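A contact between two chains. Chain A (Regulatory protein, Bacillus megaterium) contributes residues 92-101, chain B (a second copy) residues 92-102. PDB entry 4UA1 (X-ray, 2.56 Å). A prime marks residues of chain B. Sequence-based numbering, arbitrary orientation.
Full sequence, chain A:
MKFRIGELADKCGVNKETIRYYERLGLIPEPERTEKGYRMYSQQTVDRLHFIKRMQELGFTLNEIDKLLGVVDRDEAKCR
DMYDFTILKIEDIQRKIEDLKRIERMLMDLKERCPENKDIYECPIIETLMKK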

# COMPACT_ATOMS: atom_id res chain seq x y z
N ASP A 92 -0.18 6.51 -13.24
CA ASP A 92 -0.85 5.93 -12.07
C ASP A 92 -0.08 6.28 -10.79
O ASP A 92 -0.67 6.69 -9.76
CB ASP A 92 -0.99 4.44 -12.27
CG ASP A 92 -1.85 3.79 -11.21
OD1 ASP A 92 -2.98 4.28 -10.98
OD2 ASP A 92 -1.42 2.77 -10.64
N ILE A 93 1.24 6.16 -10.87
CA ILE A 93 2.15 6.56 -9.80
C ILE A 93 1.96 8.04 -9.46
O ILE A 93 1.97 8.42 -8.28
CB ILE A 93 3.61 6.29 -10.19
CG1 ILE A 93 3.81 4.80 -10.46
CG2 ILE A 93 4.56 6.73 -9.08
CD1 ILE A 93 3.48 3.95 -9.27
N GLN A 94 1.77 8.86 -10.50
CA GLN A 94 1.57 10.30 -10.32
C GLN A 94 0.28 10.59 -9.53
O GLN A 94 0.31 11.40 -8.58
CB GLN A 94 1.54 10.99 -11.67
CG GLN A 94 1.46 12.53 -11.68
CD GLN A 94 2.44 13.26 -10.75
OE1 GLN A 94 2.10 14.32 -10.20
NE2 GLN A 94 3.65 12.72 -10.58
N ARG A 95 -0.82 9.90 -9.89
CA ARG A 95 -2.05 10.01 -9.10
C ARG A 95 -1.81 9.69 -7.63
O ARG A 95 -2.20 10.46 -6.73
CB ARG A 95 -3.16 9.09 -9.61
CG ARG A 95 -3.69 9.49 -10.95
CD ARG A 95 -4.91 8.68 -11.32
NE ARG A 95 -5.43 9.08 -12.62
CZ ARG A 95 -6.24 10.12 -12.84
NH1 ARG A 95 -6.63 10.90 -11.83
NH2 ARG A 95 -6.65 10.37 -14.07
N LYS A 96 -1.12 8.57 -7.38
CA LYS A 96 -0.89 8.17 -6.00
C LYS A 96 -0.12 9.26 -5.24
O LYS A 96 -0.51 9.65 -4.11
CB LYS A 96 -0.15 6.82 -5.94
CG LYS A 96 -0.95 5.65 -6.49
CD LYS A 96 -0.19 4.32 -6.28
CE LYS A 96 -0.79 3.15 -7.09
NZ LYS A 96 -2.27 3.05 -7.00
N ILE A 97 0.93 9.77 -5.87
CA ILE A 97 1.72 10.86 -5.29
C ILE A 97 0.84 12.05 -4.93
O ILE A 97 1.00 12.65 -3.85
CB ILE A 97 2.84 11.29 -6.24
CG1 ILE A 97 3.96 10.26 -6.16
CG2 ILE A 97 3.41 12.67 -5.87
CD1 ILE A 97 5.13 10.53 -7.08
N GLU A 98 -0.09 12.40 -5.81
CA GLU A 98 -0.96 13.53 -5.54
C GLU A 98 -1.91 13.25 -4.36
O GLU A 98 -2.18 14.14 -3.54
CB GLU A 98 -1.72 13.92 -6.82
CG GLU A 98 -0.76 14.32 -7.96
CD GLU A 98 -1.41 14.41 -9.34
OE1 GLU A 98 -2.53 13.87 -9.53
OE2 GLU A 98 -0.78 15.02 -10.24
N ASP A 99 -2.39 12.01 -4.26
CA ASP A 99 -3.24 11.60 -3.14
C ASP A 99 -2.50 11.75 -1.81
O ASP A 99 -3.01 12.30 -0.80
CB ASP A 99 -3.73 10.17 -3.35
CG ASP A 99 -4.73 10.05 -4.50
OD1 ASP A 99 -5.23 11.09 -4.99
OD2 ASP A 99 -5.04 8.90 -4.94
N LEU A 100 -1.25 11.31 -1.83
CA LEU A 100 -0.37 11.46 -0.69
C LEU A 100 -0.11 12.95 -0.33
O LEU A 100 -0.08 13.31 0.86
CB LEU A 100 0.94 10.71 -0.99
CG LEU A 100 0.70 9.20 -0.90
CD1 LEU A 100 1.94 8.43 -1.25
CD2 LEU A 100 0.26 8.85 0.51
N LYS A 101 0.02 13.81 -1.32
CA LYS A 101 0.17 15.23 -1.04
C LYS A 101 -1.11 15.81 -0.42
O LYS A 101 -1.04 16.70 0.46
CB LYS A 101 0.57 15.99 -2.29
CG LYS A 101 2.07 15.91 -2.57
CD LYS A 101 2.43 16.59 -3.86
CE LYS A 101 3.90 16.86 -3.90
NZ LYS A 101 4.22 17.89 -2.87
N ASP B 92 6.76 11.06 7.58
CA ASP B 92 6.61 9.71 7.03
C ASP B 92 5.98 9.74 5.62
O ASP B 92 6.47 9.10 4.67
CB ASP B 92 5.75 8.84 7.97
CG ASP B 92 5.74 7.37 7.56
OD1 ASP B 92 6.83 6.80 7.40
OD2 ASP B 92 4.64 6.79 7.41
N ILE B 93 4.91 10.51 5.48
CA ILE B 93 4.26 10.66 4.19
C ILE B 93 5.24 11.22 3.18
O ILE B 93 5.22 10.84 2.01
CB ILE B 93 3.02 11.58 4.27
CG1 ILE B 93 2.02 11.07 5.32
CG2 ILE B 93 2.36 11.70 2.90
CD1 ILE B 93 1.50 9.71 5.05
N GLN B 94 6.10 12.14 3.63
CA GLN B 94 7.02 12.73 2.67
C GLN B 94 7.99 11.66 2.16
O GLN B 94 8.24 11.56 0.96
CB GLN B 94 7.77 13.92 3.25
CG GLN B 94 8.51 14.72 2.19
CD GLN B 94 9.80 15.26 2.71
OE1 GLN B 94 10.24 14.89 3.80
NE2 GLN B 94 10.44 16.16 1.95
N ARG B 95 8.49 10.83 3.07
CA ARG B 95 9.31 9.69 2.67
C ARG B 95 8.62 8.77 1.64
O ARG B 95 9.25 8.34 0.66
CB ARG B 95 9.75 8.88 3.88
CG ARG B 95 10.51 7.64 3.47
CD ARG B 95 10.38 6.53 4.49
NE ARG B 95 8.99 6.13 4.73
CZ ARG B 95 8.38 5.14 4.10
NH1 ARG B 95 9.01 4.45 3.15
NH2 ARG B 95 7.12 4.83 4.40
N LYS B 96 7.34 8.43 1.86
CA LYS B 96 6.59 7.58 0.91
C LYS B 96 6.52 8.23 -0.46
O LYS B 96 6.69 7.58 -1.51
CB LYS B 96 5.17 7.31 1.38
CG LYS B 96 5.02 6.47 2.63
CD LYS B 96 3.53 6.18 2.90
CE LYS B 96 3.31 5.61 4.29
NZ LYS B 96 4.28 4.52 4.62
N ILE B 97 6.23 9.52 -0.43
CA ILE B 97 6.17 10.31 -1.65
C ILE B 97 7.48 10.22 -2.42
O ILE B 97 7.49 10.01 -3.65
CB ILE B 97 5.86 11.78 -1.33
CG1 ILE B 97 4.42 11.92 -0.83
CG2 ILE B 97 6.10 12.64 -2.56
CD1 ILE B 97 4.02 13.33 -0.42
N GLU B 98 8.60 10.33 -1.70
CA GLU B 98 9.90 10.36 -2.36
C GLU B 98 10.16 9.01 -2.99
O GLU B 98 10.67 8.91 -4.11
CB GLU B 98 11.01 10.73 -1.37
CG GLU B 98 10.85 12.09 -0.63
CD GLU B 98 10.90 13.33 -1.52
OE1 GLU B 98 10.23 13.39 -2.58
OE2 GLU B 98 11.63 14.27 -1.13
N ASP B 99 9.77 7.95 -2.29
CA ASP B 99 9.94 6.60 -2.82
C ASP B 99 9.19 6.38 -4.15
O ASP B 99 9.74 5.78 -5.11
CB ASP B 99 9.49 5.60 -1.78
CG ASP B 99 10.42 5.54 -0.59
OD1 ASP B 99 11.55 6.08 -0.67
OD2 ASP B 99 10.03 4.93 0.43
N LEU B 100 7.96 6.89 -4.19
CA LEU B 100 7.16 6.87 -5.42
C LEU B 100 7.78 7.70 -6.55
O LEU B 100 7.70 7.34 -7.73
CB LEU B 100 5.75 7.39 -5.15
CG LEU B 100 4.89 6.40 -4.38
CD1 LEU B 100 3.49 6.98 -4.15
CD2 LEU B 100 4.84 5.08 -5.12
N LYS B 101 8.37 8.82 -6.18
CA LYS B 101 9.08 9.63 -7.16
C LYS B 101 10.29 8.88 -7.73
O LYS B 101 10.60 8.97 -8.92
CB LYS B 101 9.53 10.93 -6.53
CG LYS B 101 8.45 11.99 -6.44
CD LYS B 101 8.97 13.22 -5.74
CE LYS B 101 8.08 14.42 -5.98
NZ LYS B 101 6.66 14.07 -5.76
N ARG B 102 10.97 8.14 -6.88
CA ARG B 102 12.12 7.38 -7.33
C ARG B 102 11.66 6.31 -8.33
O ARG B 102 12.32 6.07 -9.35
CB ARG B 102 12.83 6.80 -6.11
CG ARG B 102 13.65 7.89 -5.42
CD ARG B 102 14.26 7.41 -4.14
NE ARG B 102 15.25 6.38 -4.37
CZ ARG B 102 15.58 5.46 -3.48
NH1 ARG B 102 14.97 5.45 -2.30
NH2 ARG B 102 16.49 4.55 -3.78

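The two copies of Leu100 act as reciprocal knobs: Leu100 sits among Ile93′, Lys96′, Ile97′ and Leu100′, and Leu100′ fills the matching hole formed by Ile93, Lys96, Ile97 and Leu100. Each knob therefore forms part of the hole that receives the other, and the two meet directly, CD1 of Leu100 lying 3.6 Å from CD1 of Leu100′. Both point CA-to-CB toward the partner helix, share the m,t rotamer, and lose more area to the contact than any other residue, 95 and 101 Å² of the 490 Å² buried in total.

The helices run nearly antiparallel, at 167°, with axes 9.7 Å apart at closest approach. The register is centred near Ile97: CA of Ile97 lies 5.8 Å from CA of Ile97′, and CA of Ile93, four residues earlier, lies 6.7 Å from CA of Leu100′, three residues later. The pairings recur in both directions. CG1 of Ile97 approaches CB of Leu100′ at 3.5 Å, and CB of Leu100 approaches CG1 of Ile97′ at 3.7 Å. CG2 of Ile93 packs 3.5 Å from the backbone O of Leu100′; its counterpart, CG2 of Ile93′ to O of Leu100, measures 3.6 Å.

No hydrogen bond crosses the contact, which rests on apolar packing. Lys96 makes its closest contact through carbon: its CB lies 4.1 Å from CD1 of Leu100′, while its end leads away and NZ forms a long salt bridge within its own helix, 3.7 Å from OD2 of Asp92. CG of Lys101 lies 3.9 Å from CD1 of Ile97′, and CG of Lys101′ 3.7 Å from CD1 of Ile97. The ends differ: NZ of Lys101′ comes within 3.5 Å of CG2 of Ile97, while NZ of Lys101 stays 5.6 Å from CG2 of Ile97′. Their chi4 angles, -68° for Lys101 and 47° for Lys101′, differ accordingly.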